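Ferritin light chain (Trichoplusia ni, PDB 1Z6O) stores iron as the light chain of a secreted 24-subunit ferritin shell, helping to nucleate the ferrihydrite core while the heavy chain oxidises ferrous iron. Local coordinates at the interface of chains A and B. Residues are numbered along the deposited sequence; one frame, centred on the assembly and turned at random. Chains: chain A, Ferritin light chain; chain B, Ferritin heavy chain.

The interface of chains A and B. Residues chain A 187-188, 191-192, 196, 200; chain B 53, 175-177, 180.
A:Phe188 points its ring across the boundary between light and heavy chains, rim first, against B:Ala176, B:Leu177 and B:Phe180. From CB the ring leaves with CG anti to the carbonyl carbon (chi1 -64°), which turns one edge toward chain B. Along that edge CD2 meets the methyl CB of B:Ala176 at 3.8 Å. Next, CE2 rests on the heavy-chain backbone, 3.9 Å from CA of B:Leu177. At the tip, CZ lies over a face of B:Phe180, toward its rim and 3.9 Å from CG, with the ring planes 75° apart in an edge-to-face pair. Within its own chain, the CB of A:Ala200 lies over one ring face, toward its rim. An alanine in place of A:Phe188 would probably open a gap between the chains and deprive the B:Phe180 face of its edge partner. Small residues suit the surroundings: the single methyl of B:Ala176, its CB, fits a close approach, 3.4 Å from the backbone O of A:Lys187. B:Leu177, its CG anti to the backbone N (chi1 -177°), sets both methyls against A:Ala200. Polar groups line one flank. A water accepts from the backbone N of B:Leu177 at 2.8 Å and lies 2.6 Å from OD2 of the A:Asp196 carboxylate, which would probably complement the N-terminal end of helix 175-186. A second water joins the first to B:Ala176 N and A:Asn192, whose modelled amide orientation is doubtful because ND2 faces another donor, B:Glu175 N. On the other flank, the extended A:Lys187 meets B:Arg53 tip to tip, NZ above one guanidinium face, toward its rim and 4.2 Å from NH2. The like charges would probably repel mildly; the aliphatic CD of A:Lys187 makes the nearer contact with NH2, at 3.7 Å. The site joins the end of light-chain helix 157-190, the turn 191-194 and the start of helix 197-211 to the heavy chain's short C-terminal helix, probably near where the last helices of ferritin subunits gather around the fourfold-type channel.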
ATOM      1  N   LYS A 187     -12.091  55.708  -1.116  1.00 20.28           N
ATOM      2  CA  LYS A 187     -10.714  56.183  -1.190  1.00 21.80           C
ATOM      3  C   LYS A 187     -10.197  56.240  -2.624  1.00 22.22           C
ATOM      4  O   LYS A 187      -9.473  57.168  -2.977  1.00 21.91           O
ATOM      5  CB  LYS A 187      -9.795  55.305  -0.334  1.00 23.86           C
ATOM      6  CG  LYS A 187     -10.096  55.428   1.159  1.00 33.55           C
ATOM      7  CD  LYS A 187      -9.220  54.517   2.009  1.00 39.62           C
ATOM      8  CE  LYS A 187      -9.600  54.608   3.495  1.00 44.35           C
ATOM      9  NZ  LYS A 187      -8.607  53.873   4.348  1.00 65.72           N
ATOM     10  N   PHE A 188     -10.559  55.256  -3.448  1.00 19.91           N
ATOM     11  CA  PHE A 188     -10.120  55.245  -4.850  1.00 20.76           C
ATOM     12  C   PHE A 188     -10.671  56.481  -5.555  1.00 26.76           C
ATOM     13  O   PHE A 188     -10.033  57.060  -6.433  1.00 23.89           O
ATOM     14  CB  PHE A 188     -10.665  54.022  -5.601  1.00 18.46           C
ATOM     15  CG  PHE A 188     -10.152  52.697  -5.093  1.00 17.82           C
ATOM     16  CD1 PHE A 188     -10.945  51.560  -5.203  1.00 19.60           C
ATOM     17  CD2 PHE A 188      -8.873  52.578  -4.546  1.00 18.63           C
ATOM     18  CE1 PHE A 188     -10.479  50.309  -4.779  1.00 19.73           C
ATOM     19  CE2 PHE A 188      -8.392  51.330  -4.118  1.00 20.94           C
ATOM     20  CZ  PHE A 188      -9.200  50.196  -4.236  1.00 20.74           C
ATOM     21  N   ALA A 191      -8.830  59.957  -3.252  1.00 27.42           N
ATOM     22  CA  ALA A 191      -7.389  60.182  -3.185  1.00 28.11           C
ATOM     23  C   ALA A 191      -6.795  60.597  -4.529  1.00 26.91           C
ATOM     24  O   ALA A 191      -7.230  60.135  -5.588  1.00 24.95           O
ATOM     25  CB  ALA A 191      -6.679  58.932  -2.661  1.00 29.04           C
ATOM     26  N   ASN A 192      -5.811  61.493  -4.478  1.00 27.44           N
ATOM     27  CA  ASN A 192      -5.129  61.963  -5.681  1.00 26.64           C
ATOM     28  C   ASN A 192      -6.114  62.350  -6.775  1.00 25.22           C
ATOM     29  O   ASN A 192      -5.956  61.979  -7.945  1.00 26.36           O
ATOM     30  CB  ASN A 192      -4.175  60.871  -6.166  1.00 28.50           C
ATOM     31  CG  ASN A 192      -3.155  60.482  -5.097  1.00 36.64           C
ATOM     32  OD1 ASN A 192      -2.235  61.240  -4.794  1.00 39.11           O
ATOM     33  ND2 ASN A 192      -3.334  59.311  -4.507  1.00 26.97           N
ATOM     34  N   ASP A 196      -6.606  57.405 -10.093  1.00 21.47           N
ATOM     35  CA  ASP A 196      -6.409  55.977 -10.293  1.00 22.52           C
ATOM     36  C   ASP A 196      -7.714  55.191 -10.360  1.00 20.91           C
ATOM     37  O   ASP A 196      -7.690  53.963 -10.431  1.00 21.27           O
ATOM     38  CB  ASP A 196      -5.557  55.405  -9.157  1.00 25.06           C
ATOM     39  CG  ASP A 196      -4.079  55.741  -9.310  1.00 39.78           C
ATOM     40  OD1 ASP A 196      -3.715  56.377 -10.320  1.00 39.48           O
ATOM     41  OD2 ASP A 196      -3.287  55.365  -8.425  1.00 32.90           O
ATOM     42  N   ALA A 200      -8.065  51.184 -10.381  1.00 16.19           N
ATOM     43  CA  ALA A 200      -8.442  50.663  -9.066  1.00 17.80           C
ATOM     44  C   ALA A 200      -9.697  49.788  -9.134  1.00 18.49           C
ATOM     45  O   ALA A 200      -9.767  48.755  -8.458  1.00 18.91           O
ATOM     46  CB  ALA A 200      -8.652  51.821  -8.065  1.00 16.65           C
TER
ATOM     47  N   ARG B  53      -7.829  47.929   6.454  1.00 16.52           N
ATOM     48  CA  ARG B  53      -6.564  47.415   5.924  1.00 17.39           C
ATOM     49  C   ARG B  53      -6.268  46.164   6.756  1.00 17.45           C
ATOM     50  O   ARG B  53      -5.458  46.196   7.687  1.00 17.74           O
ATOM     51  CB  ARG B  53      -5.461  48.466   6.096  1.00 18.59           C
ATOM     52  CG  ARG B  53      -5.690  49.738   5.263  1.00 19.93           C
ATOM     53  CD  ARG B  53      -5.646  49.425   3.765  1.00 23.69           C
ATOM     54  NE  ARG B  53      -5.756  50.629   2.934  1.00 24.17           N
ATOM     55  CZ  ARG B  53      -6.654  50.792   1.962  1.00 31.01           C
ATOM     56  NH1 ARG B  53      -7.531  49.831   1.700  1.00 32.13           N
ATOM     57  NH2 ARG B  53      -6.666  51.905   1.239  1.00 31.83           N
ATOM     58  N   GLU B 175      -1.868  56.903  -3.501  1.00 20.99           N
ATOM     59  CA  GLU B 175      -2.143  56.637  -2.102  1.00 24.28           C
ATOM     60  C   GLU B 175      -3.166  55.527  -1.853  1.00 26.63           C
ATOM     61  O   GLU B 175      -2.909  54.611  -1.077  1.00 24.29           O
ATOM     62  CB  GLU B 175      -2.593  57.937  -1.430  1.00 27.80           C
ATOM     63  CG  GLU B 175      -3.107  57.777  -0.014  1.00 46.56           C
ATOM     64  CD  GLU B 175      -3.591  59.102   0.566  1.00 59.06           C
ATOM     65  OE1 GLU B 175      -4.498  59.080   1.428  1.00 62.91           O
ATOM     66  OE2 GLU B 175      -3.061  60.162   0.161  1.00 54.87           O
ATOM     67  N   ALA B 176      -4.315  55.587  -2.515  1.00 19.36           N
ATOM     68  CA  ALA B 176      -5.353  54.587  -2.273  1.00 23.28           C
ATOM     69  C   ALA B 176      -5.093  53.228  -2.898  1.00 23.83           C
ATOM     70  O   ALA B 176      -5.177  52.202  -2.222  1.00 22.44           O
ATOM     71  CB  ALA B 176      -6.717  55.120  -2.742  1.00 22.48           C
ATOM     72  N   LEU B 177      -4.787  53.205  -4.190  1.00 19.78           N
ATOM     73  CA  LEU B 177      -4.559  51.928  -4.849  1.00 19.25           C
ATOM     74  C   LEU B 177      -3.249  51.305  -4.392  1.00 17.76           C
ATOM     75  O   LEU B 177      -3.156  50.091  -4.230  1.00 18.91           O
ATOM     76  CB  LEU B 177      -4.568  52.104  -6.372  1.00 19.75           C
ATOM     77  CG  LEU B 177      -4.407  50.821  -7.191  1.00 21.34           C
ATOM     78  CD1 LEU B 177      -5.438  49.763  -6.761  1.00 18.20           C
ATOM     79  CD2 LEU B 177      -4.567  51.173  -8.672  1.00 23.00           C
ATOM     80  N   PHE B 180      -3.843  49.814  -1.000  1.00 17.63           N
ATOM     81  CA  PHE B 180      -4.748  48.673  -1.118  1.00 17.37           C
ATOM     82  C   PHE B 180      -3.990  47.419  -1.570  1.00 17.22           C
ATOM     83  O   PHE B 180      -4.133  46.344  -0.982  1.00 18.49           O
ATOM     84  CB  PHE B 180      -5.865  48.973  -2.129  1.00 17.64           C
ATOM     85  CG  PHE B 180      -6.798  47.810  -2.357  1.00 18.75           C
ATOM     86  CD1 PHE B 180      -7.899  47.608  -1.521  1.00 20.03           C
ATOM     87  CD2 PHE B 180      -6.564  46.909  -3.394  1.00 19.38           C
ATOM     88  CE1 PHE B 180      -8.761  46.518  -1.720  1.00 22.24           C
ATOM     89  CE2 PHE B 180      -7.421  45.808  -3.607  1.00 21.08           C
ATOM     90  CZ  PHE B 180      -8.520  45.616  -2.766  1.00 20.16           C
TER
HETATM   91  O   HOH W   1      -4.275  55.255  -5.987  1.00 32.77           O
HETATM   92  O   HOH W   2      -5.062  57.518  -4.835  1.00 49.45           O